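Long-range contacts in glycoprotein (Chandipura virus, PDB 5MDM), which probably attaches the virus to host receptors and, after endocytosis, drives fusion of the viral and endosomal membranes when acidic pH changes its conformation: residues A[12-17]-A[318-323]; A[300-305]-A[370-375]. All blocks are in the same frame, centred on the assembly; numbering follows the deposited sequence.

Interaction 1 of 2, residues A[12-17]-A[318-323]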
loop_
_atom_site.group_PDB
_atom_site.type_symbol
_atom_site.label_atom_id
_atom_site.label_comp_id
_atom_site.label_asym_id
_atom_site.label_seq_id
_atom_site.Cartn_x
_atom_site.Cartn_y
_atom_site.Cartn_z
ATOM N N LEU A 12 -11.046 39.416 -6.890
ATOM C CA LEU A 12 -12.080 39.113 -7.868
ATOM C C LEU A 12 -13.258 40.070 -7.719
ATOM O O LEU A 12 -13.493 40.618 -6.643
ATOM C CB LEU A 12 -12.558 37.666 -7.719
ATOM C CG LEU A 12 -11.540 36.566 -8.027
ATOM C CD1 LEU A 12 -12.145 35.199 -7.758
ATOM C CD2 LEU A 12 -11.053 36.671 -9.465
ATOM N N ASP A 13 -13.993 40.272 -8.808
ATOM C CA ASP A 13 -15.203 41.079 -8.766
ATOM C C ASP A 13 -16.374 40.221 -8.290
ATOM O O ASP A 13 -16.891 39.386 -9.038
ATOM C CB ASP A 13 -15.499 41.676 -10.142
ATOM C CG ASP A 13 -16.660 42.648 -10.116
ATOM O OD1 ASP A 13 -16.821 43.359 -9.101
ATOM O OD2 ASP A 13 -17.415 42.700 -11.111
ATOM N N TRP A 14 -16.779 40.426 -7.039
ATOM C CA TRP A 14 -17.842 39.630 -6.431
ATOM C C TRP A 14 -19.234 40.210 -6.674
ATOM O O TRP A 14 -19.420 41.428 -6.711
ATOM C CB TRP A 14 -17.604 39.462 -4.927
ATOM C CG TRP A 14 -16.333 38.738 -4.588
ATOM C CD1 TRP A 14 -15.124 39.300 -4.307
ATOM C CD2 TRP A 14 -16.146 37.316 -4.497
ATOM N NE1 TRP A 14 -14.195 38.320 -4.046
ATOM C CE2 TRP A 14 -14.796 37.095 -4.157
ATOM C CE3 TRP A 14 -16.988 36.210 -4.672
ATOM C CZ2 TRP A 14 -14.269 35.814 -3.988
ATOM C CZ3 TRP A 14 -16.462 34.941 -4.506
ATOM C CH2 TRP A 14 -15.117 34.754 -4.164
ATOM N N LYS A 15 -20.205 39.319 -6.846
ATOM C CA LYS A 15 -21.606 39.693 -6.989
ATOM C C LYS A 15 -22.435 38.703 -6.182
ATOM O O LYS A 15 -22.062 37.535 -6.063
ATOM C CB LYS A 15 -22.030 39.657 -8.459
ATOM C CG LYS A 15 -21.309 40.658 -9.354
ATOM C CD LYS A 15 -21.139 40.115 -10.768
ATOM C CE LYS A 15 -22.470 39.682 -11.368
ATOM N NZ LYS A 15 -22.293 39.050 -12.706
ATOM N N PRO A 16 -23.556 39.163 -5.611
ATOM C CA PRO A 16 -24.406 38.284 -4.801
ATOM C C PRO A 16 -25.054 37.172 -5.623
ATOM O O PRO A 16 -25.557 37.423 -6.719
ATOM C CB PRO A 16 -25.478 39.236 -4.263
ATOM C CG PRO A 16 -24.857 40.586 -4.335
ATOM C CD PRO A 16 -24.008 40.561 -5.564
ATOM N N VAL A 17 -25.030 35.954 -5.091
ATOM C CA VAL A 17 -25.689 34.822 -5.730
ATOM C C VAL A 17 -27.200 34.991 -5.642
ATOM O O VAL A 17 -27.742 35.208 -4.559
ATOM C CB VAL A 17 -25.294 33.490 -5.062
ATOM C CG1 VAL A 17 -26.097 32.344 -5.647
ATOM C CG2 VAL A 17 -23.803 33.238 -5.225
ATOM N N ALA A 318 -15.903 31.158 -8.163
ATOM C CA ALA A 318 -15.529 30.998 -6.771
ATOM C C ALA A 318 -16.673 31.524 -5.917
ATOM O O ALA A 318 -17.499 32.305 -6.392
ATOM C CB ALA A 318 -14.245 31.743 -6.474
ATOM N N TYR A 319 -16.726 31.088 -4.665
ATOM C CA TYR A 319 -17.809 31.472 -3.767
ATOM C C TYR A 319 -17.261 31.929 -2.420
ATOM O O TYR A 319 -16.235 31.431 -1.956
ATOM C CB TYR A 319 -18.784 30.301 -3.570
ATOM C CG TYR A 319 -19.515 29.887 -4.832
ATOM C CD1 TYR A 319 -20.740 30.446 -5.157
ATOM C CD2 TYR A 319 -18.977 28.946 -5.696
ATOM C CE1 TYR A 319 -21.409 30.080 -6.307
ATOM C CE2 TYR A 319 -19.638 28.576 -6.852
ATOM C CZ TYR A 319 -20.857 29.143 -7.152
ATOM O OH TYR A 319 -21.530 28.780 -8.299
ATOM N N THR A 320 -17.949 32.878 -1.797
ATOM C CA THR A 320 -17.571 33.334 -0.465
ATOM C C THR A 320 -18.776 33.926 0.254
ATOM O O THR A 320 -19.870 33.991 -0.307
ATOM C CB THR A 320 -16.422 34.367 -0.511
ATOM O OG1 THR A 320 -15.907 34.571 0.809
ATOM C CG2 THR A 320 -16.903 35.696 -1.079
ATOM N N VAL A 321 -18.579 34.345 1.499
ATOM C CA VAL A 321 -19.656 34.954 2.273
ATOM C C VAL A 321 -19.299 36.378 2.694
ATOM O O VAL A 321 -18.579 36.591 3.671
ATOM C CB VAL A 321 -20.022 34.111 3.515
ATOM C CG1 VAL A 321 -21.200 34.725 4.239
ATOM C CG2 VAL A 321 -20.355 32.690 3.108
ATOM N N ILE A 322 -19.806 37.348 1.942
ATOM C CA ILE A 322 -19.563 38.754 2.236
ATOM C C ILE A 322 -20.712 39.327 3.058
ATOM O O ILE A 322 -21.845 39.401 2.580
ATOM C CB ILE A 322 -19.418 39.577 0.942
ATOM C CG1 ILE A 322 -18.495 38.862 -0.046
ATOM C CG2 ILE A 322 -18.900 40.970 1.249
ATOM C CD1 ILE A 322 -18.401 39.547 -1.385
ATOM N N ASN A 323 -20.412 39.730 4.290
ATOM C CA ASN A 323 -21.416 40.290 5.195
ATOM C C ASN A 323 -22.651 39.398 5.337
ATOM O O ASN A 323 -23.782 39.878 5.302
ATOM C CB ASN A 323 -21.823 41.706 4.760
ATOM C CG ASN A 323 -20.779 42.756 5.115
ATOM O OD1 ASN A 323 -20.185 42.716 6.191
ATOM N ND2 ASN A 323 -20.554 43.702 4.208
#

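Interaction 2 of 2, residues A[300-305]-A[370-375]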
loop_
_atom_site.group_PDB
_atom_site.type_symbol
_atom_site.label_atom_id
_atom_site.label_comp_id
_atom_site.label_asym_id
_atom_site.label_seq_id
_atom_site.Cartn_x
_atom_site.Cartn_y
_atom_site.Cartn_z
ATOM N N LEU A 300 -23.777 28.808 6.080
ATOM C CA LEU A 300 -22.695 28.043 5.470
ATOM C C LEU A 300 -21.381 28.165 6.229
ATOM O O LEU A 300 -20.988 29.258 6.644
ATOM C CB LEU A 300 -22.478 28.479 4.024
ATOM C CG LEU A 300 -23.565 28.135 3.012
ATOM C CD1 LEU A 300 -23.099 28.543 1.624
ATOM C CD2 LEU A 300 -23.897 26.652 3.068
ATOM N N SER A 301 -20.705 27.035 6.396
ATOM C CA SER A 301 -19.374 27.017 6.984
ATOM C C SER A 301 -18.343 27.135 5.863
ATOM O O SER A 301 -18.668 26.888 4.703
ATOM C CB SER A 301 -19.167 25.719 7.765
ATOM O OG SER A 301 -18.938 24.631 6.892
ATOM N N PRO A 302 -17.103 27.535 6.198
ATOM C CA PRO A 302 -16.034 27.582 5.195
ATOM C C PRO A 302 -15.897 26.268 4.428
ATOM O O PRO A 302 -15.646 26.287 3.222
ATOM C CB PRO A 302 -14.786 27.831 6.041
ATOM C CG PRO A 302 -15.285 28.624 7.193
ATOM C CD PRO A 302 -16.668 28.103 7.489
ATOM N N LEU A 303 -16.079 25.148 5.120
ATOM C CA LEU A 303 -15.958 23.830 4.504
ATOM C C LEU A 303 -17.044 23.616 3.444
ATOM O O LEU A 303 -16.776 23.132 2.325
ATOM C CB LEU A 303 -16.030 22.747 5.581
ATOM C CG LEU A 303 -15.716 21.314 5.151
ATOM C CD1 LEU A 303 -14.425 21.259 4.347
ATOM C CD2 LEU A 303 -15.620 20.413 6.369
ATOM N N ASP A 304 -18.269 23.993 3.805
ATOM C CA ASP A 304 -19.397 23.961 2.882
ATOM C C ASP A 304 -19.068 24.767 1.633
ATOM O O ASP A 304 -19.374 24.353 0.519
ATOM C CB ASP A 304 -20.658 24.532 3.538
ATOM C CG ASP A 304 -21.100 23.746 4.759
ATOM O OD1 ASP A 304 -20.865 22.515 4.809
ATOM O OD2 ASP A 304 -21.696 24.367 5.670
ATOM N N LEU A 305 -18.440 25.924 1.827
ATOM C CA LEU A 305 -18.009 26.752 0.712
ATOM C C LEU A 305 -16.968 26.037 -0.149
ATOM O O LEU A 305 -16.991 26.125 -1.378
ATOM C CB LEU A 305 -17.445 28.067 1.227
ATOM C CG LEU A 305 -18.509 29.056 1.670
ATOM C CD1 LEU A 305 -17.840 30.288 2.251
ATOM C CD2 LEU A 305 -19.401 29.411 0.490
ATOM N N MET A 370 -13.035 36.396 12.173
ATOM C CA MET A 370 -11.914 36.212 11.255
ATOM C C MET A 370 -12.255 36.637 9.831
ATOM O O MET A 370 -13.404 36.942 9.520
ATOM C CB MET A 370 -11.464 34.751 11.270
ATOM C CG MET A 370 -12.602 33.762 11.115
ATOM S SD MET A 370 -12.134 32.097 11.616
ATOM C CE MET A 370 -11.677 32.391 13.323
ATOM N N GLU A 371 -11.243 36.663 8.970
ATOM C CA GLU A 371 -11.451 36.993 7.567
ATOM C C GLU A 371 -11.551 35.729 6.710
ATOM O O GLU A 371 -10.876 34.730 6.971
ATOM C CB GLU A 371 -10.339 37.910 7.046
ATOM C CG GLU A 371 -10.350 39.324 7.624
ATOM C CD GLU A 371 -9.449 39.481 8.840
ATOM O OE1 GLU A 371 -8.472 40.257 8.758
ATOM O OE2 GLU A 371 -9.717 38.838 9.876
ATOM N N ILE A 372 -12.402 35.776 5.692
ATOM C CA ILE A 372 -12.590 34.642 4.799
ATOM C C ILE A 372 -12.351 35.056 3.350
ATOM O O ILE A 372 -12.527 36.224 2.983
ATOM C CB ILE A 372 -14.002 34.026 4.948
ATOM C CG1 ILE A 372 -13.989 32.541 4.596
ATOM C CG2 ILE A 372 -15.024 34.781 4.106
ATOM C CD1 ILE A 372 -15.336 31.877 4.760
ATOM N N GLY A 373 -11.937 34.090 2.536
ATOM C CA GLY A 373 -11.661 34.333 1.133
ATOM C C GLY A 373 -12.497 33.450 0.229
ATOM O O GLY A 373 -13.603 33.053 0.595
ATOM N N PRO A 374 -11.969 33.129 -0.961
ATOM C CA PRO A 374 -12.711 32.315 -1.925
ATOM C C PRO A 374 -12.790 30.859 -1.484
ATOM O O PRO A 374 -11.790 30.304 -1.030
ATOM C CB PRO A 374 -11.875 32.444 -3.201
ATOM C CG PRO A 374 -10.494 32.689 -2.716
ATOM C CD PRO A 374 -10.625 33.480 -1.447
ATOM N N ASN A 375 -13.975 30.267 -1.603
ATOM C CA ASN A 375 -14.180 28.851 -1.316
ATOM C C ASN A 375 -13.756 28.437 0.089
ATOM O O ASN A 375 -13.140 27.382 0.275
ATOM C CB ASN A 375 -13.453 27.994 -2.346
ATOM C CG ASN A 375 -13.701 28.456 -3.766
ATOM O OD1 ASN A 375 -14.772 28.977 -4.086
ATOM N ND2 ASN A 375 -12.707 28.271 -4.630
#

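Interaction 1 of 2, residues A[12-17]-A[318-323]
In an antiparallel sheet of the class III fusion glycoprotein, strands 15-16 and 316-322 both pair with strand 325-338, and the indole of Trp14 reaches over to strand 316-322. The direction from CA of Leu12 to CA of Val17 lies 77° from that of Ala318 CA to Ile322 CA; the closest CA pair, Trp14 and Tyr319, is 8.6 Å apart, so side chains from 12-17 must reach across. Thr320 supplies a CH-pi contact: its CG2 lies 3.5 Å from the centroid of the six-membered ring of Trp14 and 10° off the ring normal. Leu12 CB sits over the opposite indole face. Thr320 has OG1 anti to its backbone N (chi1 -168°), and that hydroxyl is hydrogen-bonded to Gly373 O while the methyl meets the ring. At the rim of the benzo ring, Trp14 CH2 is 3.9 Å from Ala318 CB, and CZ3 meets backbone at Ala318 O, 3.4 Å away; at the root of the side chain, Trp14 CB is 3.6 Å from Ile322 CD1. Val17 CG2 approaches the ring edge of Tyr319, 4.1 Å from CE1. Phe365 adds an edge-to-face partner for Trp14. With 281 Å² buried and no hydrogen bond between the segments, the contact is largely apolar; backbone bonds tie both segments to strand 325-338, while Tyr319 also pairs with Asn375.

Interaction 2 of 2, residues A[300-305]-A[370-375]
Ile372 sends its CD1 toward two side chains of the short helix 302-306, meeting Leu305 CD1 at 3.9 Å and Pro302 CG at 4.1 Å. Its CG1 is anti to the backbone N (chi1 -152°), and CD1 continues the extended chain (chi2 178°) to the helix surface. The approach differs for the two partners: Ile372 crosses Pro302 at about a right angle but Leu305 obliquely. Leu305 has a second point of contact, with CB 3.9 Å from Asn375 C. Where the helix begins, Ser301 and Asp304 form a capping box: Asp304 N donates to Ser301 OG at 3.2 Å with a 169° angle at the hydrogen, and Ser301 N donates to Asp304 OD2 at 2.9 Å, approaching from above the carboxylate plane. This reciprocal pair closes the N-terminal end of the helix that carries Pro302 and Leu305, and Asp304 OD1 also forms a salt bridge with Lys293. The amide of Asn375 is held elsewhere, OD1 accepting from Tyr319 N and ND2 bonded to Tyr333 OH. Strand 370-372 overlaps a region assigned to trimerization by similarity; in this two-chain assembly, Pro302 packs on Glu402 and Met370 on His401 of the second subunit.

Interactions 1 and 2 lie side by side, their centres about 11 Å apart, and strand 316-322 connects them. Besides the Thr320-Gly373 bond, Tyr319 O to Asn375 N, at 2.6 Å, is a probable hydrogen bond between them. Neither contact has a hydrogen bond between its own two segments. In interaction 1, an indole from 12-17 packs on strand 316-322; three of the seven touching residues are buried and none is exposed, so the contact is partly buried. In interaction 2, all four touching residues are buried: aliphatic side chains join a capped helix to strand 370-372 of a different sheet, and Leu305 also meets the Asn375 backbone beyond it. The second subunit reaches interaction 2 but touches neither segment of interaction 1.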